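Local coordinates for foldase protein PrsA (PDB 4WO7) that assists the folding of secreted proteins outside the cell after their translocation and has peptidyl-prolyl cis-trans isomerase activity, at residues 41-46 with 88-93; 95-100 with 236-241. One frame throughout, in Å; residues are numbered along the deposited sequence.

Interaction 1: 41-46 with 88-93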
# COMPACT_ATOMS: atom_id res chain seq x y z
N VAL A 41 7.09 10.86 -20.59
CA VAL A 41 7.91 12.03 -20.80
C VAL A 41 9.32 11.82 -20.23
O VAL A 41 10.31 12.16 -20.88
CB VAL A 41 7.23 13.26 -20.18
CG1 VAL A 41 8.17 14.44 -20.05
CG2 VAL A 41 6.00 13.63 -21.00
N GLN A 42 9.41 11.27 -19.03
CA GLN A 42 10.71 11.01 -18.41
C GLN A 42 11.56 10.00 -19.19
O GLN A 42 12.76 10.17 -19.34
CB GLN A 42 10.53 10.53 -16.97
CG GLN A 42 10.13 11.62 -16.01
CD GLN A 42 9.97 11.13 -14.59
OE1 GLN A 42 10.23 9.96 -14.29
NE2 GLN A 42 9.53 12.02 -13.70
N GLU A 43 10.93 8.94 -19.68
CA GLU A 43 11.69 7.94 -20.43
C GLU A 43 12.13 8.46 -21.79
O GLU A 43 13.12 8.00 -22.33
CB GLU A 43 10.90 6.64 -20.58
CG GLU A 43 9.77 6.65 -21.59
CD GLU A 43 8.91 5.39 -21.49
OE1 GLU A 43 9.11 4.60 -20.54
OE2 GLU A 43 8.05 5.18 -22.37
N LYS A 44 11.40 9.44 -22.32
CA LYS A 44 11.83 10.08 -23.56
C LYS A 44 13.01 11.01 -23.33
O LYS A 44 14.01 10.95 -24.04
CB LYS A 44 10.70 10.90 -24.19
CG LYS A 44 9.78 10.13 -25.09
CD LYS A 44 8.92 11.11 -25.87
CE LYS A 44 8.11 10.39 -26.92
NZ LYS A 44 7.10 9.50 -26.29
N VAL A 45 12.87 11.87 -22.33
CA VAL A 45 13.90 12.86 -22.05
C VAL A 45 15.17 12.16 -21.61
O VAL A 45 16.25 12.44 -22.13
CB VAL A 45 13.42 13.89 -21.00
CG1 VAL A 45 14.57 14.72 -20.45
CG2 VAL A 45 12.34 14.79 -21.60
N LEU A 46 15.05 11.23 -20.67
CA LEU A 46 16.22 10.52 -20.17
C LEU A 46 16.89 9.63 -21.23
O LEU A 46 18.11 9.50 -21.25
CB LEU A 46 15.86 9.68 -18.94
CG LEU A 46 15.40 10.50 -17.74
CD1 LEU A 46 15.06 9.60 -16.56
CD2 LEU A 46 16.42 11.55 -17.34
N VAL A 88 12.16 -1.97 -17.31
CA VAL A 88 13.51 -2.10 -16.81
C VAL A 88 14.37 -0.97 -17.36
O VAL A 88 15.19 -0.40 -16.64
CB VAL A 88 14.11 -3.47 -17.18
CG1 VAL A 88 15.63 -3.48 -17.00
CG2 VAL A 88 13.46 -4.57 -16.35
N LYS A 89 14.18 -0.65 -18.64
CA LYS A 89 14.93 0.44 -19.26
C LYS A 89 14.63 1.74 -18.53
O LYS A 89 15.52 2.55 -18.29
CB LYS A 89 14.60 0.57 -20.75
CG LYS A 89 15.39 1.68 -21.43
CD LYS A 89 15.11 1.79 -22.92
CE LYS A 89 16.02 2.83 -23.54
NZ LYS A 89 15.70 3.11 -24.97
N TYR A 90 13.36 1.93 -18.17
CA TYR A 90 12.95 3.12 -17.45
C TYR A 90 13.61 3.21 -16.08
O TYR A 90 14.08 4.28 -15.70
CB TYR A 90 11.42 3.16 -17.31
CG TYR A 90 10.91 4.32 -16.50
CD1 TYR A 90 11.23 5.63 -16.83
CD2 TYR A 90 10.07 4.12 -15.41
CE1 TYR A 90 10.76 6.70 -16.09
CE2 TYR A 90 9.58 5.18 -14.67
CZ TYR A 90 9.93 6.47 -15.01
OH TYR A 90 9.47 7.53 -14.29
N GLU A 91 13.67 2.10 -15.35
CA GLU A 91 14.33 2.11 -14.05
C GLU A 91 15.82 2.45 -14.20
O GLU A 91 16.36 3.25 -13.45
CB GLU A 91 14.17 0.77 -13.32
CG GLU A 91 14.72 0.81 -11.89
CD GLU A 91 14.53 -0.50 -11.14
OE1 GLU A 91 14.88 -1.56 -11.70
OE2 GLU A 91 14.06 -0.46 -9.99
N LEU A 92 16.48 1.82 -15.18
CA LEU A 92 17.90 2.06 -15.39
C LEU A 92 18.15 3.52 -15.76
O LEU A 92 19.15 4.11 -15.33
CB LEU A 92 18.46 1.14 -16.49
CG LEU A 92 18.50 -0.37 -16.20
CD1 LEU A 92 18.93 -1.16 -17.43
CD2 LEU A 92 19.45 -0.67 -15.05
N LEU A 93 17.25 4.10 -16.55
CA LEU A 93 17.36 5.52 -16.89
C LEU A 93 17.23 6.43 -15.67
O LEU A 93 18.04 7.33 -15.47
CB LEU A 93 16.30 5.91 -17.92
CG LEU A 93 16.54 5.42 -19.34
CD1 LEU A 93 15.30 5.66 -20.18
CD2 LEU A 93 17.74 6.13 -19.97

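Interaction 2: 95-100 with 236-241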
# COMPACT_ATOMS: atom_id res chain seq x y z
N GLN A 95 17.77 5.66 -12.76
CA GLN A 95 18.93 5.37 -11.92
C GLN A 95 20.13 6.20 -12.37
O GLN A 95 20.85 6.77 -11.55
CB GLN A 95 19.26 3.88 -11.97
CG GLN A 95 18.38 3.04 -11.08
CD GLN A 95 18.72 3.20 -9.62
OE1 GLN A 95 19.84 2.94 -9.19
NE2 GLN A 95 17.75 3.66 -8.84
N LYS A 96 20.32 6.25 -13.68
CA LYS A 96 21.44 6.98 -14.25
C LYS A 96 21.26 8.47 -14.01
O LYS A 96 22.22 9.19 -13.73
CB LYS A 96 21.59 6.68 -15.75
CG LYS A 96 22.28 5.35 -16.02
CD LYS A 96 22.65 5.18 -17.49
CE LYS A 96 23.69 4.10 -17.68
NZ LYS A 96 24.08 3.97 -19.11
N ALA A 97 20.01 8.93 -14.13
CA ALA A 97 19.68 10.32 -13.86
C ALA A 97 19.99 10.67 -12.41
O ALA A 97 20.55 11.73 -12.13
CB ALA A 97 18.20 10.59 -14.15
N ALA A 98 19.64 9.77 -11.49
CA ALA A 98 19.89 9.99 -10.07
C ALA A 98 21.37 10.02 -9.71
O ALA A 98 21.80 10.82 -8.88
CB ALA A 98 19.19 8.91 -9.26
N LYS A 99 22.15 9.14 -10.32
CA LYS A 99 23.59 9.10 -10.06
C LYS A 99 24.25 10.42 -10.47
O LYS A 99 25.12 10.92 -9.77
CB LYS A 99 24.23 7.92 -10.78
CG LYS A 99 24.09 6.61 -10.01
CD LYS A 99 24.43 5.40 -10.87
CE LYS A 99 24.21 4.11 -10.09
NZ LYS A 99 24.50 2.91 -10.93
N ASP A 100 23.85 10.97 -11.61
CA ASP A 100 24.45 12.22 -12.08
C ASP A 100 23.99 13.44 -11.26
O ASP A 100 24.71 14.43 -11.17
CB ASP A 100 24.14 12.46 -13.56
CG ASP A 100 25.03 11.63 -14.47
OD1 ASP A 100 25.12 10.40 -14.26
OD2 ASP A 100 25.66 12.21 -15.39
N GLU A 236 13.17 13.07 -7.12
CA GLU A 236 13.67 14.40 -6.80
C GLU A 236 14.81 14.73 -7.77
O GLU A 236 14.91 15.85 -8.27
CB GLU A 236 14.13 14.47 -5.34
CG GLU A 236 14.57 15.85 -4.87
CD GLU A 236 15.06 15.87 -3.44
OE1 GLU A 236 14.79 14.90 -2.70
OE2 GLU A 236 15.71 16.86 -3.04
N ALA A 237 15.66 13.74 -8.03
CA ALA A 237 16.76 13.92 -8.98
C ALA A 237 16.27 14.03 -10.42
O ALA A 237 16.73 14.90 -11.17
CB ALA A 237 17.75 12.78 -8.86
N VAL A 238 15.36 13.15 -10.81
CA VAL A 238 14.84 13.12 -12.17
C VAL A 238 14.13 14.42 -12.51
O VAL A 238 14.22 14.92 -13.63
CB VAL A 238 13.89 11.92 -12.38
CG1 VAL A 238 13.19 11.99 -13.75
CG2 VAL A 238 14.65 10.62 -12.28
N GLN A 239 13.43 14.98 -11.53
CA GLN A 239 12.64 16.19 -11.75
C GLN A 239 13.52 17.39 -12.06
O GLN A 239 13.09 18.33 -12.73
CB GLN A 239 11.76 16.48 -10.52
CG GLN A 239 10.59 17.39 -10.79
CD GLN A 239 9.65 16.87 -11.86
OE1 GLN A 239 9.68 15.68 -12.20
NE2 GLN A 239 8.82 17.75 -12.41
N LYS A 240 14.76 17.38 -11.57
CA LYS A 240 15.71 18.42 -11.93
C LYS A 240 16.03 18.39 -13.41
O LYS A 240 16.22 19.43 -14.05
CB LYS A 240 17.01 18.28 -11.15
CG LYS A 240 16.91 18.64 -9.70
CD LYS A 240 18.30 18.59 -9.12
CE LYS A 240 18.33 18.98 -7.67
NZ LYS A 240 19.74 18.90 -7.21
N VAL A 241 16.11 17.18 -13.96
CA VAL A 241 16.42 17.01 -15.36
C VAL A 241 15.23 17.48 -16.17
O VAL A 241 15.39 18.10 -17.23
CB VAL A 241 16.74 15.54 -15.71
CG1 VAL A 241 17.11 15.41 -17.17
CG2 VAL A 241 17.87 15.01 -14.84

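Interaction 1: 41-46 with 88-93
The helical foldase domain flanking the isomerase domain of PrsA has one of its helix-helix crossings here, where Gln42, Glu43 and Leu46 of helix 21-49 meet Tyr90 and Leu93 of helix 81-101. The short axes approach to 9.8 Å at an angle of 63°, a separation bridged at one end by a large aromatic residue. CG of Tyr90 is set anti to the backbone N, beside the carbonyl carbon; the far end of the ring comes nearer to helix 21-49, and its OH donates a hydrogen bond to OE1 of Gln42 at 2.5 Å. The bond is bent, with a C=O...O angle of 147° and the hydroxyl 32° out of the carbonyl plane. The acceptor lies at the ring edge, near the ring plane. A glutamine suits this buried place because its other end, NE2, bonds Gln235 of helix 231-244, tying a third helix to the pair. Beside the hydroxyl, CE1 of Tyr90 lies 3.9 Å from CB of Gln42, while CD1 meets CB of Glu43 obliquely. A phenylalanine in place of Tyr90 would probably cost OE1 of Gln42 its bond from the phenol and leave the amide less firmly held. Farther along both helices the contact turns apolar: CB of Leu46 and CB of Leu93 stand 3.9 Å apart, and CD2 of Leu93 lies 3.6 Å from the carbonyl O of Leu46. This is oblique helix-helix packing in the mainly helical part of PrsA, a leucine pair beside one polar bond.

Interaction 2: 95-100 with 236-241
Val238 of helix 231-244 meets Ala97 of helix 81-101 where segments 95-100 and 236-241 cross almost perpendicularly, at 87°. From its CB the valine divides into two methyls with different partners. CG1, anti to the backbone N (chi1 172°), packs on Gln42 of helix 21-49; CG2, beside that N, comes to 4.0 Å from CB of Ala97. A branched residue therefore suits this position, since one short side chain serves two neighbouring helices. The second meeting point is plainer still: CB of Ala237 rests 3.7 Å from CA of Ala98 and 4.1 Å from its CB, so a methyl of one helix lies against the backbone of the other. Small residues on both sides allow this, and the short axes come within 8.3 Å. One turn beyond Val238, CG2 of Val241 lies 4.5 Å from CB of Ala97, extending the apolar patch at longer range. All five touching residues are buried, and the interface is wholly one of van der Waals packing. Around it, Leu46 of helix 21-49 covers Ala97 and Val241, Leu228 of helix 216-228 touches Ala98, and Asn101 packs on Ala237 while its ND2 bonds the carbonyl O of Ala97. The strands of the isomerase sheet, 119-127, 164-169, 194-195 and 200-207, fall in the chain between the two segments, so this crossing joins helices that come before and after that sheet in the chain.

How the interactions relate
Interactions 1 and 2 lie about 10 Å apart, centre to centre, on successive parts of helix 81-101, which packs first on helix 21-49 and then on helix 231-244. They come in series along the chain, the first closing before the second opens. They also touch directly, and at one such place NE2 of Gln42 packs 4.0 Å from OE1 of Gln239. Three helices thus share one buried core, with the isomerase sheet between the second and third in sequence. N- and C-terminal parts of the chain therefore appear to build one helical unit, consistent with the isomerase domain and both flanking domains being essential for activity. Next to interaction 1, Lys44 pairs with Glu23 of the second subunit.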